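Oxidoreductase, NAD-binding/iron-sulfur cluster-binding protein (Nitratireductor pacificus pht-3B, PDB 6ZXU) is a catabolic reductive dehalogenase that binds cobalamin and iron-sulfur clusters and probably removes halogen substituents from organohalide substrates by reduction. Local coordinates at residues Leu83-Leu88 and Ser199-Val204; Val311-Asp316 and Asn479-Val484; Gly315-Arg320 and Gly324-Lys329. All blocks are in the same frame, centred on the assembly; numbering follows the deposited sequence.

Contact 1 belongs to a separate region of the chain, its centre about 33 Å from that of contact 2 and about 38 Å from that of contact 3. It is partly buried, and what spans it is methyl-to-aspartate packing and one weak water bridge. Contacts 2 and 3 are buried beside the cobalamin and share Gly-315 and Asp-316, with centres about 13 Å apart. A salt bridge from Arg-314 NH1 to Asp-325 OD2 (2.8 Å) joins them directly. Their chemistry is more polar: contact 2 depends on one lysine ammonium reaching a carbonyl and two waters, whereas contact 3 combines a helix-ending motif, an arginine-aspartate pair and an apolar patch.

Contact 1: Leu83-Leu88 and Ser199-Val204; sequences LFTRFL and SGDAQV
Beside strand 194-198, an outermost strand of a four-stranded antiparallel sheet, Asp-201 of the following loop packs against Thr-85 and Leu-88, the first and last residues of a type I beta turn that leads the chain on from helix 74-85. The CA atoms of Thr-85 and Asp-201 lie 7.0 Å apart, and the segments bury 114 Å² between them. Thr-85 points CG2 at the aspartate, 3.6 Å from Asp-201 OD2 and 3.8 Å from Asp-201 CB, and the two side chains meet at a slant. The threonine hydroxyl is turned elsewhere: with chi1 at -59° OG1 stands beside its own backbone N and hydrogen-bonds to Ala-81 O, and CG2 is left to face the loop. From the far end of the turn Leu-88, whose side chain runs past the aspartate in the reverse sense, offers CD1, 4.0 Å from Asp-201 CB. The turn that brings both residues to this side is held by Leu-88 N donating to Thr-85 O (3.2 Å). A water links Thr-85 O with Asp-201 OD2, weakly on both sides at 3.3 Å. Next to the loop, Thr-85 and Leu-88 also pack on Phe-198, and Leu-88 makes backbone hydrogen bonds with Gly-196, so the same turn is tied to the strand itself. Asp-201 OD1 forms a salt bridge with Arg-195 of the preceding strand, which would probably offset the carboxylate charge. Toward 83-88 the aspartate therefore acts chiefly through its CB and OD2, as a packing surface with one weak solvent link.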
loop_
_atom_site.group_PDB
_atom_site.type_symbol
_atom_site.label_atom_id
_atom_site.label_comp_id
_atom_site.label_asym_id
_atom_site.label_seq_id
_atom_site.Cartn_x
_atom_site.Cartn_y
_atom_site.Cartn_z
ATOM N N LEU A 83 -3.438 -18.835 -7.380
ATOM C CA LEU A 83 -3.554 -18.739 -5.952
ATOM C C LEU A 83 -4.788 -17.940 -5.563
ATOM O O LEU A 83 -5.536 -18.346 -4.709
ATOM C CB LEU A 83 -2.322 -18.074 -5.394
ATOM C CG LEU A 83 -2.355 -17.799 -3.919
ATOM C CD1 LEU A 83 -2.323 -19.127 -3.190
ATOM C CD2 LEU A 83 -1.125 -16.913 -3.535
ATOM N N PHE A 84 -4.992 -16.777 -6.187
ATOM C CA PHE A 84 -6.122 -15.933 -5.834
ATOM C C PHE A 84 -7.470 -16.536 -6.208
ATOM O O PHE A 84 -8.438 -16.295 -5.513
ATOM C CB PHE A 84 -5.977 -14.515 -6.458
ATOM C CG PHE A 84 -4.737 -13.784 -6.045
ATOM C CD1 PHE A 84 -4.150 -13.992 -4.785
ATOM C CD2 PHE A 84 -4.200 -12.792 -6.868
ATOM C CE1 PHE A 84 -2.971 -13.322 -4.431
ATOM C CE2 PHE A 84 -3.058 -12.103 -6.502
ATOM C CZ PHE A 84 -2.426 -12.361 -5.302
ATOM N N THR A 85 -7.500 -17.344 -7.272
ATOM C CA THR A 85 -8.649 -18.153 -7.626
ATOM C C THR A 85 -9.263 -19.027 -6.529
ATOM O O THR A 85 -10.483 -19.133 -6.418
ATOM C CB THR A 85 -8.301 -19.048 -8.810
ATOM O OG1 THR A 85 -7.901 -18.230 -9.918
ATOM C CG2 THR A 85 -9.454 -19.901 -9.180
ATOM N N ARG A 86 -8.436 -19.550 -5.630
ATOM C CA ARG A 86 -8.905 -20.344 -4.482
ATOM C C ARG A 86 -9.787 -19.544 -3.557
ATOM O O ARG A 86 -10.495 -20.102 -2.729
ATOM C CB ARG A 86 -7.684 -20.895 -3.680
ATOM C CG ARG A 86 -6.689 -21.544 -4.657
ATOM C CD ARG A 86 -5.661 -22.501 -4.112
ATOM N NE ARG A 86 -4.978 -22.066 -2.898
ATOM C CZ ARG A 86 -5.253 -22.481 -1.656
ATOM N NH1 ARG A 86 -4.503 -22.032 -0.633
ATOM N NH2 ARG A 86 -6.271 -23.325 -1.422
ATOM N N PHE A 87 -9.769 -18.228 -3.654
ATOM C CA PHE A 87 -10.537 -17.438 -2.696
ATOM C C PHE A 87 -11.711 -16.633 -3.355
ATOM O O PHE A 87 -12.288 -15.729 -2.711
ATOM C CB PHE A 87 -9.583 -16.478 -1.929
ATOM C CG PHE A 87 -8.359 -17.178 -1.378
ATOM C CD1 PHE A 87 -8.518 -18.126 -0.370
ATOM C CD2 PHE A 87 -7.120 -16.982 -1.917
ATOM C CE1 PHE A 87 -7.449 -18.873 0.082
ATOM C CE2 PHE A 87 -6.046 -17.685 -1.431
ATOM C CZ PHE A 87 -6.204 -18.620 -0.436
ATOM N N LEU A 88 -12.044 -16.974 -4.587
ATOM C CA LEU A 88 -13.205 -16.405 -5.278
ATOM C C LEU A 88 -14.508 -16.909 -4.680
ATOM O O LEU A 88 -15.557 -16.250 -4.757
ATOM C CB LEU A 88 -13.152 -16.742 -6.744
ATOM C CG LEU A 88 -12.012 -16.210 -7.510
ATOM C CD1 LEU A 88 -11.993 -16.765 -8.921
ATOM C CD2 LEU A 88 -11.965 -14.689 -7.592
ATOM N N SER A 199 -11.302 -13.905 -15.894
ATOM C CA SER A 199 -11.091 -14.750 -17.080
ATOM C C SER A 199 -10.657 -16.211 -16.758
ATOM O O SER A 199 -11.088 -17.136 -17.378
ATOM C CB SER A 199 -10.062 -14.101 -17.946
ATOM O OG SER A 199 -9.829 -14.961 -19.025
ATOM N N GLY A 200 -9.734 -16.358 -15.810
ATOM C CA GLY A 200 -9.239 -17.619 -15.369
ATOM C C GLY A 200 -10.214 -18.540 -14.649
ATOM O O GLY A 200 -9.971 -19.748 -14.621
ATOM N N ASP A 201 -11.341 -18.015 -14.149
ATOM C CA ASP A 201 -12.356 -18.792 -13.483
ATOM C C ASP A 201 -13.603 -17.950 -13.401
ATOM O O ASP A 201 -13.756 -17.119 -12.487
ATOM C CB ASP A 201 -11.892 -19.186 -12.068
ATOM C CG ASP A 201 -12.852 -20.187 -11.352
ATOM O OD1 ASP A 201 -14.058 -19.930 -11.266
ATOM O OD2 ASP A 201 -12.385 -21.253 -10.857
ATOM N N ALA A 202 -14.514 -18.207 -14.321
ATOM C CA ALA A 202 -15.768 -17.418 -14.406
ATOM C C ALA A 202 -16.954 -18.371 -14.625
ATOM O O ALA A 202 -16.876 -19.252 -15.441
ATOM C CB ALA A 202 -15.672 -16.403 -15.552
ATOM N N GLN A 203 -18.036 -18.121 -13.921
ATOM C CA GLN A 203 -19.358 -18.777 -14.143
ATOM C C GLN A 203 -20.361 -17.911 -14.911
ATOM O O GLN A 203 -21.507 -18.261 -14.971
ATOM C CB GLN A 203 -19.981 -19.155 -12.798
ATOM C CG GLN A 203 -19.091 -20.048 -11.945
ATOM C CD GLN A 203 -19.657 -20.211 -10.566
ATOM O OE1 GLN A 203 -20.380 -19.330 -10.028
ATOM N NE2 GLN A 203 -19.359 -21.344 -9.969
ATOM N N VAL A 204 -19.939 -16.739 -15.392
ATOM C CA VAL A 204 -20.823 -15.776 -16.043
ATOM C C VAL A 204 -20.108 -15.196 -17.220
ATOM O O VAL A 204 -18.870 -15.382 -17.376
ATOM C CB VAL A 204 -21.240 -14.641 -15.107
ATOM C CG1 VAL A 204 -22.054 -15.157 -13.959
ATOM C CG2 VAL A 204 -20.009 -13.876 -14.594
HETATM O O HOH W 1 -12.406 -21.568 -7.554
#

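Contact 2: Val311-Asp316 and Asn479-Val484; sequences VAKRGD and NAHSEV
One face of the His-481 imidazole carries the ammonium of Lys-313: NZ stands 4.2 Å above the ring plane, over its centre, with His-481 CD2 and NE2 both 4.3 Å from it. The histidine side chain also touches Arg-475 of strand 474-477. The second flat group is the Ser-482 carbonyl, and Lys-313 NZ donates to its O at 3.0 Å. The nitrogen approaches from above the carbonyl plane, 38° out of it, with a C=O...N angle of 137°, so neither lone pair is met squarely. The end of the lysine chain lies close alongside the same oxygen, with CE 3.3 Å from Ser-482 O. A bend at chi3, 80°, turns the ammonium toward this backbone.

Lys-313 opens a 3-10 turn, residues 313-315, just ahead of helix 317-323, while 479-484 is the loop between edge strand 474-477 and helix 486-492. Asp-316, Ser-482 and Val-484 from these two elements line the cobalamin pocket, and Val-484 O makes a weak hydrogen bond to the cofactor.

Two waters extend the lysine's grip. The first accepts from Lys-313 NZ at 3.1 Å and from Ser-482 N at 2.9 Å, so that both backbone polar atoms of Ser-482 are engaged, one directly and one through solvent. The second also accepts from NZ and lies 3.0 Å from Ala-480 O. Ser-482 OG faces another way, hydrogen-bonding to Ser-478 O and to NE2 of the cobalamin-site residue His-486. Lys-313 packs on Tyr-406, another cobalamin-site residue, whose backbone is hydrogen-bonded to that of Glu-483.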
loop_
_atom_site.group_PDB
_atom_site.type_symbol
_atom_site.label_atom_id
_atom_site.label_comp_id
_atom_site.label_asym_id
_atom_site.label_seq_id
_atom_site.Cartn_x
_atom_site.Cartn_y
_atom_site.Cartn_z
ATOM N N VAL A 311 19.114 -7.632 15.816
ATOM C CA VAL A 311 18.020 -7.764 16.778
ATOM C C VAL A 311 17.288 -9.077 16.475
ATOM O O VAL A 311 17.097 -9.433 15.263
ATOM C CB VAL A 311 17.006 -6.563 16.590
ATOM C CG1 VAL A 311 15.954 -6.608 17.651
ATOM C CG2 VAL A 311 17.793 -5.251 16.649
ATOM N N ALA A 312 16.951 -9.837 17.492
ATOM C CA ALA A 312 16.121 -11.007 17.297
ATOM C C ALA A 312 14.735 -10.586 16.661
ATOM O O ALA A 312 14.190 -9.548 17.030
ATOM C CB ALA A 312 15.886 -11.718 18.640
ATOM N N LYS A 313 14.194 -11.368 15.735
ATOM C CA LYS A 313 12.791 -11.175 15.308
ATOM C C LYS A 313 11.827 -11.185 16.505
ATOM O O LYS A 313 10.824 -10.539 16.497
ATOM C CB LYS A 313 12.311 -12.254 14.332
ATOM C CG LYS A 313 12.461 -11.877 12.925
ATOM C CD LYS A 313 11.798 -12.786 11.935
ATOM C CE LYS A 313 10.326 -12.460 11.874
ATOM N NZ LYS A 313 9.807 -13.231 10.680
ATOM N N ARG A 314 12.175 -11.936 17.519
ATOM C CA ARG A 314 11.424 -12.009 18.735
ATOM C C ARG A 314 11.334 -10.663 19.471
ATOM O O ARG A 314 10.467 -10.483 20.363
ATOM C CB ARG A 314 12.030 -13.107 19.634
ATOM C CG ARG A 314 11.426 -13.271 21.043
ATOM C CD ARG A 314 9.939 -13.690 21.066
ATOM N NE ARG A 314 9.554 -13.878 22.447
ATOM C CZ ARG A 314 9.298 -12.893 23.302
ATOM N NH1 ARG A 314 9.267 -11.670 22.874
ATOM N NH2 ARG A 314 8.998 -13.112 24.556
ATOM N N GLY A 315 12.165 -9.685 19.098
ATOM C CA GLY A 315 12.097 -8.346 19.651
ATOM C C GLY A 315 11.189 -7.343 18.959
ATOM O O GLY A 315 10.974 -6.258 19.512
ATOM N N ASP A 316 10.712 -7.660 17.758
ATOM C CA ASP A 316 9.617 -6.943 17.083
ATOM C C ASP A 316 8.502 -6.846 18.157
ATOM O O ASP A 316 8.127 -7.853 18.716
ATOM C CB ASP A 316 9.262 -7.781 15.854
ATOM C CG ASP A 316 7.809 -7.560 15.267
ATOM O OD1 ASP A 316 6.886 -7.200 16.005
ATOM O OD2 ASP A 316 7.625 -7.862 14.014
ATOM N N ASN A 479 4.698 -8.360 5.440
ATOM C CA ASN A 479 4.226 -8.125 6.799
ATOM C C ASN A 479 4.092 -9.477 7.540
ATOM O O ASN A 479 4.296 -9.546 8.722
ATOM C CB ASN A 479 2.855 -7.408 6.808
ATOM C CG ASN A 479 1.694 -8.298 6.267
ATOM O OD1 ASN A 479 1.688 -8.774 5.054
ATOM N ND2 ASN A 479 0.676 -8.491 7.117
ATOM N N ALA A 480 3.700 -10.514 6.801
ATOM C CA ALA A 480 3.460 -11.844 7.365
ATOM C C ALA A 480 4.749 -12.595 7.644
ATOM O O ALA A 480 4.794 -13.425 8.549
ATOM C CB ALA A 480 2.562 -12.645 6.478
ATOM N N HIS A 481 5.805 -12.254 6.929
ATOM C CA HIS A 481 7.083 -12.893 7.146
ATOM C C HIS A 481 8.193 -12.141 6.492
ATOM O O HIS A 481 8.340 -12.158 5.268
ATOM C CB HIS A 481 7.030 -14.326 6.601
ATOM C CG HIS A 481 8.207 -15.155 7.010
ATOM N ND1 HIS A 481 9.469 -14.990 6.470
ATOM C CD2 HIS A 481 8.311 -16.128 7.924
ATOM C CE1 HIS A 481 10.293 -15.842 7.037
ATOM N NE2 HIS A 481 9.611 -16.540 7.927
ATOM N N SER A 482 8.967 -11.430 7.300
ATOM C CA SER A 482 10.190 -10.762 6.826
ATOM C C SER A 482 11.371 -11.283 7.592
ATOM O O SER A 482 11.298 -11.461 8.829
ATOM C CB SER A 482 10.155 -9.237 7.052
ATOM O OG SER A 482 9.243 -8.582 6.208
ATOM N N GLU A 483 12.497 -11.368 6.918
ATOM C CA GLU A 483 13.771 -11.574 7.591
ATOM C C GLU A 483 14.685 -10.335 7.624
ATOM O O GLU A 483 15.797 -10.406 8.101
ATOM C CB GLU A 483 14.433 -12.803 7.006
ATOM C CG GLU A 483 13.636 -14.012 7.471
ATOM C CD GLU A 483 14.169 -15.383 7.007
ATOM O OE1 GLU A 483 14.981 -15.470 6.088
ATOM O OE2 GLU A 483 13.709 -16.381 7.580
ATOM N N VAL A 484 14.222 -9.195 7.045
ATOM C CA VAL A 484 14.960 -7.952 7.048
ATOM C C VAL A 484 14.081 -6.873 7.688
ATOM O O VAL A 484 12.872 -6.961 7.634
ATOM C CB VAL A 484 15.410 -7.483 5.669
ATOM C CG1 VAL A 484 16.249 -8.546 5.013
ATOM C CG2 VAL A 484 14.265 -7.093 4.764
HETATM O O HOH W 2 7.921 -10.851 9.946
HETATM O O HOH W 3 6.735 -13.766 10.874
#

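Contact 3: Gly315-Arg320 and Gly324-Lys329; sequences GDFFKR and GDLGEK
Arg-320 O, in the last turn of helix 317-323, accepts from Asp-325 N at 2.9 Å and, weakly, from Gly-324 N at 3.2 Å. Gly-324, with positive phi, ends the helix in a Schellman motif, and a type I turn then carries the chain to Gly-327, N-cap of helix 328-333. At the other end Asp-316 caps helix 317-323, its OD1 accepting from Lys-319 N (3.2 Å).

The ionic part is a salt bridge, Arg-320 NE to Asp-325 OD2 at 2.7 Å, nearly straight at 160°. The arginine chain bends at chi3 (71°), bringing NE round to the anti lone pair of OD2, and the carboxylate stands almost perpendicular, 85°, to the guanidinium. Asp-325 OD2 is shared with Arg-314, while Arg-320 NH1 and NH2 bond to the carbonyls of Leu-684 and Leu-696.

In the apolar part Leu-326 CD1 lies 3.8 Å from Arg-320 CB and 4.1 Å from Phe-317 CD2. Arg-320 CD rests on one face of the Phe-317 ring, toward its rim, 3.7 Å above the plane.

Phe-317 N donates to cobalamin. With two arginines on one buried carboxylate oxygen, Asp-325 is probably kept ionised, and the C-terminal end of the short helix that meets cobalamin at its start is held by both backbone bonds and charge.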
loop_
_atom_site.group_PDB
_atom_site.type_symbol
_atom_site.label_atom_id
_atom_site.label_comp_id
_atom_site.label_asym_id
_atom_site.label_seq_id
_atom_site.Cartn_x
_atom_site.Cartn_y
_atom_site.Cartn_z
ATOM N N GLY A 315 12.165 -9.685 19.098
ATOM C CA GLY A 315 12.097 -8.346 19.651
ATOM C C GLY A 315 11.189 -7.343 18.959
ATOM O O GLY A 315 10.974 -6.258 19.512
ATOM N N ASP A 316 10.712 -7.660 17.758
ATOM C CA ASP A 316 9.617 -6.943 17.083
ATOM C C ASP A 316 8.502 -6.846 18.157
ATOM O O ASP A 316 8.127 -7.853 18.716
ATOM C CB ASP A 316 9.262 -7.781 15.854
ATOM C CG ASP A 316 7.809 -7.560 15.267
ATOM O OD1 ASP A 316 6.886 -7.200 16.005
ATOM O OD2 ASP A 316 7.625 -7.862 14.014
ATOM N N PHE A 317 7.966 -5.668 18.435
ATOM C CA PHE A 317 7.005 -5.538 19.492
ATOM C C PHE A 317 5.634 -6.176 19.232
ATOM O O PHE A 317 4.967 -6.459 20.214
ATOM C CB PHE A 317 6.817 -4.118 20.006
ATOM C CG PHE A 317 7.702 -3.786 21.170
ATOM C CD1 PHE A 317 9.038 -3.764 21.020
ATOM C CD2 PHE A 317 7.160 -3.389 22.399
ATOM C CE1 PHE A 317 9.886 -3.458 22.091
ATOM C CE2 PHE A 317 7.967 -3.100 23.469
ATOM C CZ PHE A 317 9.366 -3.116 23.312
ATOM N N PHE A 318 5.245 -6.476 18.006
ATOM C CA PHE A 318 4.084 -7.384 17.828
ATOM C C PHE A 318 4.400 -8.791 18.327
ATOM O O PHE A 318 3.531 -9.431 18.893
ATOM C CB PHE A 318 3.649 -7.453 16.381
ATOM C CG PHE A 318 3.015 -6.176 15.886
ATOM C CD1 PHE A 318 2.069 -5.539 16.665
ATOM C CD2 PHE A 318 3.423 -5.589 14.688
ATOM C CE1 PHE A 318 1.487 -4.365 16.234
ATOM C CE2 PHE A 318 2.856 -4.381 14.264
ATOM C CZ PHE A 318 1.881 -3.817 15.023
ATOM N N LYS A 319 5.604 -9.317 18.057
ATOM C CA LYS A 319 6.019 -10.614 18.581
ATOM C C LYS A 319 6.108 -10.599 20.102
ATOM O O LYS A 319 5.706 -11.558 20.775
ATOM C CB LYS A 319 7.355 -11.066 17.978
ATOM C CG LYS A 319 7.370 -11.174 16.483
ATOM C CD LYS A 319 6.097 -11.749 16.059
ATOM C CE LYS A 319 6.215 -12.544 14.787
ATOM N NZ LYS A 319 6.514 -11.741 13.667
ATOM N N ARG A 320 6.519 -9.489 20.693
ATOM C CA ARG A 320 6.520 -9.352 22.123
ATOM C C ARG A 320 5.141 -9.408 22.709
ATOM O O ARG A 320 4.887 -10.076 23.715
ATOM C CB ARG A 320 7.240 -8.100 22.568
ATOM C CG ARG A 320 8.702 -8.048 22.145
ATOM C CD ARG A 320 9.541 -7.079 22.981
ATOM N NE ARG A 320 9.778 -7.527 24.355
ATOM C CZ ARG A 320 10.658 -7.005 25.199
ATOM N NH1 ARG A 320 11.453 -6.002 24.830
ATOM N NH2 ARG A 320 10.692 -7.430 26.425
ATOM N N GLY A 324 3.361 -12.407 25.248
ATOM C CA GLY A 324 2.908 -12.010 26.571
ATOM C C GLY A 324 3.732 -10.949 27.230
ATOM O O GLY A 324 3.388 -10.538 28.341
ATOM N N ASP A 325 4.809 -10.466 26.596
ATOM C CA ASP A 325 5.690 -9.441 27.206
ATOM C C ASP A 325 4.997 -8.160 27.583
ATOM O O ASP A 325 5.472 -7.425 28.411
ATOM C CB ASP A 325 6.823 -9.065 26.235
ATOM C CG ASP A 325 7.708 -10.229 25.791
ATOM O OD1 ASP A 325 7.508 -11.395 26.226
ATOM O OD2 ASP A 325 8.681 -9.969 24.979
ATOM N N LEU A 326 3.849 -7.859 26.944
ATOM C CA LEU A 326 3.155 -6.585 27.201
ATOM C C LEU A 326 1.835 -6.753 28.022
ATOM O O LEU A 326 0.976 -5.865 28.028
ATOM C CB LEU A 326 2.830 -5.910 25.876
ATOM C CG LEU A 326 3.900 -5.138 25.121
ATOM C CD1 LEU A 326 5.126 -5.879 24.889
ATOM C CD2 LEU A 326 3.432 -4.711 23.703
ATOM N N GLY A 327 1.647 -7.894 28.642
ATOM C CA GLY A 327 0.440 -8.130 29.435
ATOM C C GLY A 327 -0.564 -8.988 28.702
ATOM O O GLY A 327 -0.418 -9.316 27.498
ATOM N N GLU A 328 -1.625 -9.346 29.421
ATOM C CA GLU A 328 -2.624 -10.310 28.906
ATOM C C GLU A 328 -3.443 -9.706 27.834
ATOM O O GLU A 328 -3.725 -10.376 26.829
ATOM C CB GLU A 328 -3.572 -10.849 30.054
ATOM N N LYS A 329 -3.874 -8.467 27.996
ATOM C CA LYS A 329 -4.809 -7.895 26.967
ATOM C C LYS A 329 -4.183 -7.801 25.597
ATOM O O LYS A 329 -4.795 -8.225 24.549
ATOM C CB LYS A 329 -5.353 -6.535 27.374
ATOM C CG LYS A 329 -6.587 -6.177 26.540
ATOM C CD LYS A 329 -7.136 -4.785 26.839
ATOM C CE LYS A 329 -8.270 -4.706 27.903
ATOM N NZ LYS A 329 -8.887 -3.327 27.879
#